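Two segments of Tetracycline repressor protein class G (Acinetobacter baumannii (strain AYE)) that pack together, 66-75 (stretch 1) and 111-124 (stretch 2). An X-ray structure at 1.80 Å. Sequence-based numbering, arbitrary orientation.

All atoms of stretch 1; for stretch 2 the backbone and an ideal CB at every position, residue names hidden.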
# COMPACT_ATOMS: atom_id res chain seq x y z
N ARG A 66 2.35 3.48 -20.52
CA ARG A 66 3.19 2.25 -20.40
C ARG A 66 2.31 1.04 -20.07
O ARG A 66 2.85 0.04 -19.55
CB ARG A 66 4.26 2.48 -19.32
CG ARG A 66 5.51 3.17 -19.85
CD ARG A 66 6.39 2.21 -20.63
NE ARG A 66 7.58 2.85 -21.17
CZ ARG A 66 8.59 2.20 -21.76
NH1 ARG A 66 8.56 0.88 -21.88
NH2 ARG A 66 9.62 2.88 -22.22
N SER A 67 1.01 1.10 -20.39
CA SER A 67 0.01 0.04 -20.08
C SER A 67 0.05 -1.08 -21.13
O SER A 67 -0.32 -2.21 -20.78
CB SER A 67 -1.37 0.63 -19.96
OG SER A 67 -1.80 1.20 -21.19
N LEU A 68 0.46 -0.77 -22.37
CA LEU A 68 0.43 -1.73 -23.51
C LEU A 68 1.85 -2.20 -23.84
O LEU A 68 2.76 -1.39 -23.98
CB LEU A 68 -0.21 -1.04 -24.72
CG LEU A 68 -1.68 -0.67 -24.57
CD1 LEU A 68 -2.20 0.02 -25.82
CD2 LEU A 68 -2.53 -1.90 -24.25
N PRO A 69 2.08 -3.53 -23.96
CA PRO A 69 3.37 -4.05 -24.39
C PRO A 69 3.80 -3.48 -25.75
O PRO A 69 2.98 -3.41 -26.65
CB PRO A 69 3.15 -5.57 -24.51
CG PRO A 69 1.98 -5.85 -23.59
CD PRO A 69 1.12 -4.60 -23.66
N GLU A 70 5.07 -3.08 -25.86
CA GLU A 70 5.69 -2.57 -27.11
C GLU A 70 6.31 -3.75 -27.87
O GLU A 70 6.73 -4.72 -27.22
CB GLU A 70 6.73 -1.49 -26.77
CG GLU A 70 6.12 -0.29 -26.06
CD GLU A 70 7.10 0.81 -25.68
OE1 GLU A 70 8.32 0.54 -25.69
OE2 GLU A 70 6.64 1.93 -25.37
N GLU A 71 6.33 -3.67 -29.21
CA GLU A 71 6.89 -4.74 -30.08
C GLU A 71 8.38 -4.91 -29.75
O GLU A 71 9.05 -3.91 -29.46
CB GLU A 71 6.64 -4.44 -31.56
CG GLU A 71 7.31 -3.18 -32.08
CD GLU A 71 6.95 -2.83 -33.52
OE1 GLU A 71 6.60 -3.75 -34.29
OE2 GLU A 71 7.01 -1.63 -33.86
N ASN A 72 8.85 -6.16 -29.74
CA ASN A 72 10.28 -6.53 -29.57
C ASN A 72 10.74 -6.25 -28.13
O ASN A 72 11.97 -6.19 -27.91
CB ASN A 72 11.18 -5.82 -30.59
CG ASN A 72 10.74 -6.05 -32.02
OD1 ASN A 72 10.31 -7.15 -32.37
ND2 ASN A 72 10.83 -5.02 -32.85
N GLU A 73 9.81 -6.09 -27.17
CA GLU A 73 10.13 -5.94 -25.73
C GLU A 73 9.64 -7.20 -25.00
O GLU A 73 8.52 -7.64 -25.29
CB GLU A 73 9.53 -4.63 -25.17
CG GLU A 73 8.34 -4.81 -24.24
CD GLU A 73 7.86 -3.54 -23.55
OE1 GLU A 73 8.70 -2.68 -23.24
OE2 GLU A 73 6.64 -3.43 -23.33
N ASP A 74 10.47 -7.76 -24.12
CA ASP A 74 10.15 -9.00 -23.36
C ASP A 74 9.33 -8.62 -22.12
O ASP A 74 9.27 -7.42 -21.79
CB ASP A 74 11.41 -9.79 -23.01
CG ASP A 74 12.14 -9.26 -21.79
OD1 ASP A 74 12.38 -8.04 -21.75
OD2 ASP A 74 12.43 -10.06 -20.88
N TRP A 75 8.73 -9.62 -21.47
CA TRP A 75 7.80 -9.45 -20.32
C TRP A 75 8.50 -8.75 -19.15
O TRP A 75 7.81 -8.03 -18.40
CB TRP A 75 7.20 -10.80 -19.90
CG TRP A 75 8.18 -11.80 -19.37
CD1 TRP A 75 8.89 -12.72 -20.08
CD2 TRP A 75 8.54 -11.99 -17.99
NE1 TRP A 75 9.67 -13.47 -19.24
CE2 TRP A 75 9.47 -13.04 -17.95
CE3 TRP A 75 8.16 -11.37 -16.79
CZ2 TRP A 75 10.04 -13.49 -16.75
CZ3 TRP A 75 8.72 -11.81 -15.61
CH2 TRP A 75 9.64 -12.86 -15.59
N UNK A 111 -10.25 -4.08 -22.01
CA UNK A 111 -9.43 -4.19 -23.23
C UNK A 111 -7.94 -4.22 -22.90
O UNK A 111 -7.25 -5.14 -23.38
CB UNK A 111 -9.73 -3.03 -24.18
N UNK A 112 -7.48 -3.25 -22.10
CA UNK A 112 -6.06 -3.11 -21.66
C UNK A 112 -5.66 -4.33 -20.82
O UNK A 112 -4.56 -4.86 -21.06
CB UNK A 112 -5.86 -1.83 -20.85
N UNK A 113 -6.52 -4.74 -19.88
CA UNK A 113 -6.32 -5.91 -19.00
C UNK A 113 -6.07 -7.16 -19.84
O UNK A 113 -5.05 -7.84 -19.61
CB UNK A 113 -7.53 -6.12 -18.09
N UNK A 114 -6.95 -7.45 -20.80
CA UNK A 114 -6.89 -8.66 -21.67
C UNK A 114 -5.60 -8.64 -22.49
O UNK A 114 -4.93 -9.69 -22.54
CB UNK A 114 -8.10 -8.73 -22.60
N UNK A 115 -5.25 -7.49 -23.09
CA UNK A 115 -4.00 -7.30 -23.87
C UNK A 115 -2.79 -7.65 -23.00
O UNK A 115 -1.93 -8.42 -23.46
CB UNK A 115 -3.88 -5.86 -24.38
N UNK A 116 -2.74 -7.12 -21.77
CA UNK A 116 -1.64 -7.36 -20.79
C UNK A 116 -1.56 -8.85 -20.46
O UNK A 116 -0.46 -9.42 -20.54
CB UNK A 116 -1.86 -6.55 -19.51
N UNK A 117 -2.70 -9.46 -20.10
CA UNK A 117 -2.79 -10.90 -19.67
C UNK A 117 -2.37 -11.80 -20.85
O UNK A 117 -1.54 -12.70 -20.63
CB UNK A 117 -4.21 -11.26 -19.21
N UNK A 118 -2.93 -11.57 -22.04
CA UNK A 118 -2.66 -12.38 -23.26
C UNK A 118 -1.17 -12.30 -23.62
O UNK A 118 -0.61 -13.33 -24.04
CB UNK A 118 -3.51 -11.90 -24.44
N UNK A 119 -0.54 -11.13 -23.44
CA UNK A 119 0.91 -10.91 -23.70
C UNK A 119 1.75 -11.76 -22.74
O UNK A 119 2.69 -12.44 -23.20
CB UNK A 119 1.27 -9.43 -23.55
N UNK A 120 1.45 -11.71 -21.44
CA UNK A 120 2.18 -12.51 -20.41
C UNK A 120 2.02 -14.00 -20.72
O UNK A 120 3.02 -14.74 -20.60
CB UNK A 120 1.66 -12.21 -19.00
N UNK A 121 0.82 -14.43 -21.13
CA UNK A 121 0.51 -15.83 -21.51
C UNK A 121 1.41 -16.25 -22.69
O UNK A 121 1.96 -17.37 -22.63
CB UNK A 121 -0.97 -15.98 -21.88
N UNK A 122 1.57 -15.38 -23.68
CA UNK A 122 2.47 -15.57 -24.85
C UNK A 122 3.92 -15.71 -24.37
O UNK A 122 4.69 -16.42 -25.04
CB UNK A 122 2.35 -14.40 -25.83
N UNK A 123 4.27 -15.06 -23.25
CA UNK A 123 5.64 -15.00 -22.69
C UNK A 123 5.87 -16.14 -21.67
O UNK A 123 6.94 -16.14 -21.04
CB UNK A 123 5.88 -13.64 -22.02
N UNK A 124 4.91 -17.06 -21.52
CA UNK A 124 5.08 -18.32 -20.77
C UNK A 124 4.43 -18.30 -19.40
O UNK A 124 4.69 -19.25 -18.63
CB UNK A 124 6.57 -18.63 -20.61

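From 111 to 122 the backbone of stretch 2 is helical, and the irregular chain of stretch 1 lies along one side of it, so only some positions have a neighbour to answer.

Position 111 has nothing of stretch 1 near its ideal CB, and the contact leaves it free. It is Gly111.

At 112 the CB points sideways, 4.8 Å from Leu68 CD2 and 5.1 Å from Ser67 OG. A small or medium side chain would suit, with a methyl for the apolar neighbour or a hydroxyl for the polar one. Thr112 is found, and its CG2 lies 3.8 Å from Ser67 CB.

Positions 113 and 114 meet no part of stretch 1, so the contact asks nothing of them; they are Ala113 and Glu114.

At 115 the CB points toward stretch 1, 4.2 Å from Leu68 CD2 and 5.2 Å from Pro69 CD. Valine, isoleucine, threonine or alanine could all serve this apolar patch. The residue is Thr115: its CG2 reaches to 3.9 Å from Leu68 CD2, while its OG1 donates to Gly111 O at 2.9 Å, so the polar branch is satisfied by its own helix.

At 116 the CB points sideways, but its ideal position is 4.8 Å from Ser67 O. A flexible side chain ending in a donor is the natural answer: glutamine, lysine or arginine. Gln116, with chi1 m and chi2 t, sends NE2 to Ser67 O at 2.7 Å, and the N-H...O angle of 171° makes this a nearly straight hydrogen bond.

Positions 117 and 118 lie out of reach. They are Ile117 and Arg118, the latter forming a salt bridge with Glu114 one turn back, Arg118 NE to Glu114 OE2 at 2.9 Å.

Position 119 aims its CB toward stretch 1, with Pro69 CG 3.7 Å away and the backbone of Glu73 to Trp75 beyond. A large, flat or long apolar side chain is called for; leucine and methionine are plausible, but a ring offers the proline a face. Phe119, with chi1 t, does so: Pro69 CB stands 3.6 Å from the ring centroid, 7° off the normal, a CH-pi contact. At the ring's edge CZ lies 3.6 Å from Glu73 O.

At 120 the CB points sideways, 5.8 Å from Trp75 CB, so a side chain must extend to take part, and that neighbour favours an apolar one. Leu120 brings CD2 to 3.9 Å from Trp75 CB.

Positions 121 and 122 lie out of reach of stretch 1, which sets no preference there; they hold Cys121 and Ala122.

Position 123 is the first to leave helical angles, its CB toward stretch 1 and 3.7 Å from Trp75 CD1. Trp75 N nearby offers a donor, so glutamate, glutamine or aspartate would fit. Glu123, with chi1 and chi2 both m, bends so that its OE2 accepts a hydrogen bond from Trp75 N at 2.9 Å.

At 124 phi is 103°, where a CB would jam against the preceding carbonyl O. The backbone itself calls for glycine, and Gly124 is there.

Stretch 2 (111-124) GTAETQIRFLCAEG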
# COMPACT_ATOMS: atom_id res chain seq x y z
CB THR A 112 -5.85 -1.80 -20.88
OG1 THR A 112 -6.16 -0.72 -21.77
CG2 THR A 112 -4.45 -1.64 -20.35
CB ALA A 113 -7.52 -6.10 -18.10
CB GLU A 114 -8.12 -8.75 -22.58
CG GLU A 114 -8.11 -9.99 -23.46
CD GLU A 114 -9.47 -10.53 -23.86
OE1 GLU A 114 -10.49 -10.03 -23.34
OE2 GLU A 114 -9.51 -11.46 -24.69
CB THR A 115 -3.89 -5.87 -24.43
OG1 THR A 115 -5.06 -5.58 -25.18
CG2 THR A 115 -2.67 -5.69 -25.31
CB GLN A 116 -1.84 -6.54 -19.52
CG GLN A 116 -1.58 -5.05 -19.69
CD GLN A 116 -1.66 -4.29 -18.38
OE1 GLN A 116 -2.10 -4.82 -17.37
NE2 GLN A 116 -1.21 -3.05 -18.40
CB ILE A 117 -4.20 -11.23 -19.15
CG1 ILE A 117 -4.51 -10.48 -17.85
CG2 ILE A 117 -4.37 -12.74 -18.98
CD1 ILE A 117 -5.98 -10.42 -17.51
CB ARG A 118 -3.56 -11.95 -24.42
CG ARG A 118 -4.97 -12.51 -24.35
CD ARG A 118 -5.70 -12.37 -25.67
NE ARG A 118 -7.11 -12.74 -25.61
CZ ARG A 118 -7.59 -13.98 -25.68
NH1 ARG A 118 -6.78 -15.02 -25.79
NH2 ARG A 118 -8.90 -14.18 -25.63
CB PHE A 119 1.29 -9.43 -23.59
CG PHE A 119 2.77 -9.17 -23.62
CD1 PHE A 119 3.51 -9.41 -24.77
CD2 PHE A 119 3.44 -8.70 -22.50
CE1 PHE A 119 4.87 -9.18 -24.80
CE2 PHE A 119 4.81 -8.47 -22.53
CZ PHE A 119 5.52 -8.71 -23.68
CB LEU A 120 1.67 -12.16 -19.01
CG LEU A 120 2.06 -10.77 -18.49
CD1 LEU A 120 1.68 -10.61 -17.03
CD2 LEU A 120 3.55 -10.51 -18.67
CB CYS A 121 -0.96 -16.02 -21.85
SG CYS A 121 -2.03 -15.98 -20.39
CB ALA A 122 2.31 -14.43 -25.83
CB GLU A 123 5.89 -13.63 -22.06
CG GLU A 123 6.14 -12.53 -23.08
CD GLU A 123 7.50 -12.59 -23.75
OE1 GLU A 123 7.63 -13.33 -24.75
OE2 GLU A 123 8.44 -11.91 -23.28
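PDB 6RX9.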